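Proteasome chaperone 3 (Saccharomyces cerevisiae, PDB 2Z5B) forms a heterodimer with POC4 that binds proteasome precursors and assists assembly of the 20S proteasome by facilitating formation of its alpha-ring. Local coordinates at residues V112-I124 and L166-A178. Numbering follows the deposited sequence.
Sequences VCVQIAELYRRVI and LVFVLKCIKDMYA
With CG2 of Ile173 set opposite its backbone N and CG1 beside that N (chi1 -67°), the two branches of this isoleucine spread along the neighbouring helix: CG2 reaches Tyr120 and Ile124, while CD1 runs to Ile116. Leu119, whose chi1 of -175° turns CG away from its own backbone N, brings CD2 up to the partner helix, 3.5 Å from the carbonyl O of Leu170 and 3.8 Å from Leu170 CD2. Ile173 is thus a knob in a hole formed by Ile116, Leu119, Tyr120 and Ile124. Its CG2 lies 3.7 Å from Tyr120 CE2, meeting the ring obliquely, and its CD1 is 3.9 Å from Ile116 CG1. Leu170 CD2 packs against the same Ile116 CG1, and Leu166 continues the apolar seam, with CD1 4.0 Å from Val112 CG2 and CD2 beside the aliphatic part of Gln115. Helices 109-124 and 162-176 lie side by side on the mixed beta-sheet of the chaperone, their segments running in roughly the same direction with a crossing angle of -31° and axes 10.6 Å apart. Cys113 and Ala117 settle on strand 50-56, whereas Ile116 and Tyr120 rest on strand 38-44. One face of the Tyr120 ring carries Ile124 CD1, 3.8 Å above the plane and over its centre. The phenol OH is buried without a polar partner and lies 3.7 Å from Met176 CE. A serine in place of Tyr120 would probably open a gap beside Ile173 CG2 and deprive Ile124 CD1 of the ring beneath it. At the solvent-facing margin, Val123 CG1 touches CD of Lys174, whose terminal portion then leads away from the interface, and a Schellman motif at Tyr177 ends helix 162-176.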
loop_
_atom_site.group_PDB
_atom_site.type_symbol
_atom_site.label_atom_id
_atom_site.label_comp_id
_atom_site.label_asym_id
_atom_site.label_seq_id
_atom_site.Cartn_x
_atom_site.Cartn_y
_atom_site.Cartn_z
ATOM N N VAL B 112 3.186 -15.252 5.900
ATOM C CA VAL B 112 3.287 -13.888 6.414
ATOM C C VAL B 112 1.981 -13.131 6.186
ATOM O O VAL B 112 1.422 -12.552 7.120
ATOM C CB VAL B 112 4.484 -13.135 5.781
ATOM C CG1 VAL B 112 4.444 -11.666 6.135
ATOM C CG2 VAL B 112 5.797 -13.743 6.243
ATOM N N CYS B 113 1.494 -13.173 4.946
ATOM C CA CYS B 113 0.251 -12.497 4.546
ATOM C C CYS B 113 -0.987 -12.920 5.313
ATOM O O CYS B 113 -1.786 -12.067 5.710
ATOM C CB CYS B 113 0.021 -12.659 3.044
ATOM S SG CYS B 113 1.209 -11.780 2.081
ATOM N N VAL B 114 -1.162 -14.227 5.524
ATOM C CA VAL B 114 -2.318 -14.709 6.277
ATOM C C VAL B 114 -2.223 -14.271 7.734
ATOM O O VAL B 114 -3.228 -13.918 8.345
ATOM C CB VAL B 114 -2.490 -16.251 6.171
ATOM C CG1 VAL B 114 -3.247 -16.816 7.376
ATOM C CG2 VAL B 114 -3.190 -16.617 4.866
ATOM N N GLN B 115 -1.011 -14.286 8.283
ATOM C CA GLN B 115 -0.816 -13.924 9.688
ATOM C C GLN B 115 -1.112 -12.443 9.863
ATOM O O GLN B 115 -1.805 -12.044 10.812
ATOM C CB GLN B 115 0.591 -14.294 10.175
ATOM C CG GLN B 115 0.796 -15.819 10.449
ATOM C CD GLN B 115 -0.158 -16.384 11.498
ATOM O OE1 GLN B 115 -0.611 -15.676 12.411
ATOM N NE2 GLN B 115 -0.480 -17.663 11.363
ATOM N N ILE B 116 -0.641 -11.635 8.917
ATOM C CA ILE B 116 -0.963 -10.196 8.928
ATOM C C ILE B 116 -2.470 -10.009 8.793
ATOM O O ILE B 116 -3.082 -9.273 9.568
ATOM C CB ILE B 116 -0.162 -9.421 7.848
ATOM C CG1 ILE B 116 1.324 -9.467 8.194
ATOM C CG2 ILE B 116 -0.638 -7.956 7.742
ATOM C CD1 ILE B 116 2.245 -8.900 7.141
ATOM N N ALA B 117 -3.082 -10.716 7.838
ATOM C CA ALA B 117 -4.530 -10.663 7.648
ATOM C C ALA B 117 -5.304 -11.021 8.916
ATOM O O ALA B 117 -6.238 -10.323 9.296
ATOM C CB ALA B 117 -4.951 -11.572 6.503
ATOM N N GLU B 118 -4.915 -12.118 9.563
ATOM C CA GLU B 118 -5.584 -12.550 10.786
ATOM C C GLU B 118 -5.414 -11.544 11.928
ATOM O O GLU B 118 -6.335 -11.322 12.708
ATOM C CB GLU B 118 -5.129 -13.961 11.184
ATOM C CG GLU B 118 -5.901 -15.059 10.433
ATOM C CD GLU B 118 -7.398 -15.028 10.729
ATOM O OE1 GLU B 118 -7.819 -15.528 11.786
ATOM O OE2 GLU B 118 -8.172 -14.503 9.912
ATOM N N LEU B 119 -4.244 -10.921 12.002
ATOM C CA LEU B 119 -3.995 -9.873 12.994
ATOM C C LEU B 119 -5.019 -8.749 12.819
ATOM O O LEU B 119 -5.676 -8.313 13.777
ATOM C CB LEU B 119 -2.550 -9.346 12.869
ATOM C CG LEU B 119 -2.077 -8.315 13.903
ATOM C CD1 LEU B 119 -1.949 -8.931 15.293
ATOM C CD2 LEU B 119 -0.761 -7.689 13.477
ATOM N N TYR B 120 -5.169 -8.297 11.579
ATOM C CA TYR B 120 -6.157 -7.265 11.261
ATOM C C TYR B 120 -7.585 -7.656 11.648
ATOM O O TYR B 120 -8.275 -6.883 12.307
ATOM C CB TYR B 120 -6.053 -6.856 9.791
ATOM C CG TYR B 120 -5.092 -5.717 9.595
ATOM C CD1 TYR B 120 -5.492 -4.396 9.830
ATOM C CD2 TYR B 120 -3.777 -5.953 9.221
ATOM C CE1 TYR B 120 -4.599 -3.330 9.673
ATOM C CE2 TYR B 120 -2.878 -4.900 9.060
ATOM C CZ TYR B 120 -3.296 -3.601 9.281
ATOM O OH TYR B 120 -2.400 -2.585 9.118
ATOM N N ARG B 121 -7.998 -8.870 11.279
ATOM C CA ARG B 121 -9.359 -9.363 11.557
ATOM C C ARG B 121 -9.692 -9.557 13.037
ATOM O O ARG B 121 -10.742 -9.116 13.503
ATOM C CB ARG B 121 -9.638 -10.662 10.803
ATOM C CG ARG B 121 -9.432 -10.544 9.306
ATOM C CD ARG B 121 -10.231 -11.560 8.531
ATOM N NE ARG B 121 -11.657 -11.244 8.496
ATOM C CZ ARG B 121 -12.549 -11.923 7.782
ATOM N NH1 ARG B 121 -12.162 -12.956 7.035
ATOM N NH2 ARG B 121 -13.826 -11.566 7.809
ATOM N N ARG B 122 -8.800 -10.219 13.765
ATOM C CA ARG B 122 -9.087 -10.649 15.133
ATOM C C ARG B 122 -8.685 -9.621 16.192
ATOM O O ARG B 122 -9.287 -9.559 17.269
ATOM C CB ARG B 122 -8.414 -11.997 15.411
ATOM C CG ARG B 122 -8.744 -13.087 14.379
ATOM C CD ARG B 122 -8.256 -14.464 14.815
ATOM N NE ARG B 122 -6.795 -14.553 14.909
ATOM C CZ ARG B 122 -6.044 -15.494 14.335
ATOM N NH1 ARG B 122 -6.599 -16.463 13.617
ATOM N NH2 ARG B 122 -4.727 -15.472 14.483
ATOM N N VAL B 123 -7.675 -8.811 15.883
ATOM C CA VAL B 123 -7.097 -7.886 16.857
ATOM C C VAL B 123 -7.304 -6.410 16.492
ATOM O O VAL B 123 -8.014 -5.693 17.201
ATOM C CB VAL B 123 -5.592 -8.187 17.090
ATOM C CG1 VAL B 123 -4.950 -7.162 18.034
ATOM C CG2 VAL B 123 -5.404 -9.602 17.615
ATOM N N ILE B 124 -6.700 -5.963 15.391
ATOM C CA ILE B 124 -6.636 -4.531 15.069
ATOM C C ILE B 124 -8.011 -3.915 14.817
ATOM O O ILE B 124 -8.348 -2.871 15.373
ATOM C CB ILE B 124 -5.675 -4.257 13.880
ATOM C CG1 ILE B 124 -4.249 -4.648 14.276
ATOM C CG2 ILE B 124 -5.738 -2.790 13.461
ATOM C CD1 ILE B 124 -3.410 -5.116 13.133
ATOM N N LEU B 166 8.982 -12.877 11.973
ATOM C CA LEU B 166 7.532 -12.780 11.775
ATOM C C LEU B 166 6.835 -12.130 12.964
ATOM O O LEU B 166 6.004 -11.222 12.794
ATOM C CB LEU B 166 6.899 -14.150 11.490
ATOM C CG LEU B 166 5.369 -14.183 11.372
ATOM C CD1 LEU B 166 4.893 -13.345 10.169
ATOM C CD2 LEU B 166 4.842 -15.610 11.272
ATOM N N VAL B 167 7.181 -12.584 14.168
ATOM C CA VAL B 167 6.587 -12.044 15.378
ATOM C C VAL B 167 6.902 -10.552 15.550
ATOM O O VAL B 167 6.034 -9.787 15.931
ATOM C CB VAL B 167 6.971 -12.883 16.634
ATOM C CG1 VAL B 167 6.466 -12.232 17.922
ATOM C CG2 VAL B 167 6.379 -14.279 16.502
ATOM N N PHE B 168 8.139 -10.159 15.272
ATOM C CA PHE B 168 8.540 -8.756 15.387
ATOM C C PHE B 168 7.744 -7.847 14.446
ATOM O O PHE B 168 7.281 -6.783 14.859
ATOM C CB PHE B 168 10.034 -8.593 15.103
ATOM C CG PHE B 168 10.508 -7.170 15.179
ATOM C CD1 PHE B 168 10.767 -6.579 16.417
ATOM C CD2 PHE B 168 10.690 -6.420 14.023
ATOM C CE1 PHE B 168 11.209 -5.252 16.500
ATOM C CE2 PHE B 168 11.130 -5.090 14.094
ATOM C CZ PHE B 168 11.392 -4.519 15.332
ATOM N N VAL B 169 7.624 -8.255 13.182
ATOM C CA VAL B 169 6.849 -7.500 12.203
ATOM C C VAL B 169 5.375 -7.412 12.612
ATOM O O VAL B 169 4.778 -6.325 12.528
ATOM C CB VAL B 169 7.007 -8.051 10.756
ATOM C CG1 VAL B 169 6.094 -7.297 9.779
ATOM C CG2 VAL B 169 8.462 -7.935 10.298
ATOM N N LEU B 170 4.794 -8.521 13.074
ATOM C CA LEU B 170 3.419 -8.499 13.599
ATOM C C LEU B 170 3.259 -7.507 14.763
ATOM O O LEU B 170 2.321 -6.718 14.780
ATOM C CB LEU B 170 2.938 -9.899 14.027
ATOM C CG LEU B 170 2.601 -10.924 12.939
ATOM C CD1 LEU B 170 2.161 -12.302 13.520
ATOM C CD2 LEU B 170 1.529 -10.397 11.991
ATOM N N LYS B 171 4.189 -7.544 15.716
ATOM C CA LYS B 171 4.217 -6.566 16.811
ATOM C C LYS B 171 4.280 -5.112 16.307
ATOM O O LYS B 171 3.605 -4.252 16.834
ATOM C CB LYS B 171 5.403 -6.838 17.737
ATOM C CG LYS B 171 5.403 -5.968 18.979
ATOM C CD LYS B 171 6.519 -6.374 19.957
ATOM C CE LYS B 171 6.722 -5.273 21.003
ATOM N NZ LYS B 171 5.446 -4.987 21.719
ATOM N N CYS B 172 5.092 -4.857 15.295
ATOM C CA CYS B 172 5.224 -3.506 14.726
ATOM C C CYS B 172 3.880 -3.025 14.163
ATOM O O CYS B 172 3.468 -1.879 14.382
ATOM C CB CYS B 172 6.297 -3.505 13.628
ATOM S SG CYS B 172 7.982 -3.698 14.235
ATOM N N ILE B 173 3.179 -3.926 13.475
ATOM C CA ILE B 173 1.896 -3.613 12.848
ATOM C C ILE B 173 0.842 -3.315 13.909
ATOM O O ILE B 173 0.106 -2.330 13.786
ATOM C CB ILE B 173 1.448 -4.731 11.869
ATOM C CG1 ILE B 173 2.404 -4.786 10.667
ATOM C CG2 ILE B 173 -0.004 -4.522 11.415
ATOM C CD1 ILE B 173 2.420 -6.107 9.910
ATOM N N LYS B 174 0.803 -4.141 14.959
ATOM C CA LYS B 174 -0.058 -3.919 16.131
ATOM C C LYS B 174 0.280 -2.622 16.890
ATOM O O LYS B 174 -0.626 -1.916 17.340
ATOM C CB LYS B 174 -0.004 -5.129 17.084
ATOM C CG LYS B 174 -0.956 -5.048 18.295
ATOM C CD LYS B 174 -1.032 -6.379 19.051
ATOM C CE LYS B 174 -1.620 -6.197 20.445
ATOM N NZ LYS B 174 -0.670 -5.496 21.364
ATOM N N ASP B 175 1.572 -2.310 17.019
ATOM C CA ASP B 175 2.018 -1.119 17.740
ATOM C C ASP B 175 1.693 0.170 16.986
ATOM O O ASP B 175 1.514 1.230 17.589
ATOM C CB ASP B 175 3.506 -1.204 18.077
ATOM C CG ASP B 175 3.790 -2.144 19.230
ATOM O OD1 ASP B 175 2.847 -2.494 19.981
ATOM O OD2 ASP B 175 4.964 -2.530 19.392
ATOM N N MET B 176 1.575 0.055 15.671
ATOM C CA MET B 176 1.050 1.106 14.834
ATOM C C MET B 176 -0.362 1.517 15.284
ATOM O O MET B 176 -0.707 2.699 15.219
ATOM C CB MET B 176 1.036 0.599 13.387
ATOM C CG MET B 176 0.705 1.614 12.340
ATOM S SD MET B 176 1.330 1.090 10.730
ATOM C CE MET B 176 0.245 -0.253 10.310
ATOM N N TYR B 177 -1.108 0.537 15.813
ATOM C CA TYR B 177 -2.597 0.471 15.904
ATOM C C TYR B 177 -3.168 0.188 14.493
ATOM O O TYR B 177 -4.128 0.809 14.020
ATOM C CB TYR B 177 -3.185 1.689 16.613
ATOM C CG TYR B 177 -2.659 1.873 18.039
ATOM C CD1 TYR B 177 -1.594 1.104 18.517
ATOM C CD2 TYR B 177 -3.181 2.855 18.880
ATOM C CE1 TYR B 177 -1.086 1.275 19.807
ATOM C CE2 TYR B 177 -2.663 3.044 20.184
ATOM C CZ TYR B 177 -1.626 2.243 20.629
ATOM O OH TYR B 177 -1.107 2.402 21.904
ATOM N N ALA B 178 -2.537 -0.791 13.854
ATOM C CA ALA B 178 -2.476 -0.944 12.387
ATOM C C ALA B 178 -3.389 -0.112 11.491
ATOM O O ALA B 178 -4.205 0.674 11.973
ATOM C CB ALA B 178 -2.589 -2.370 12.037
#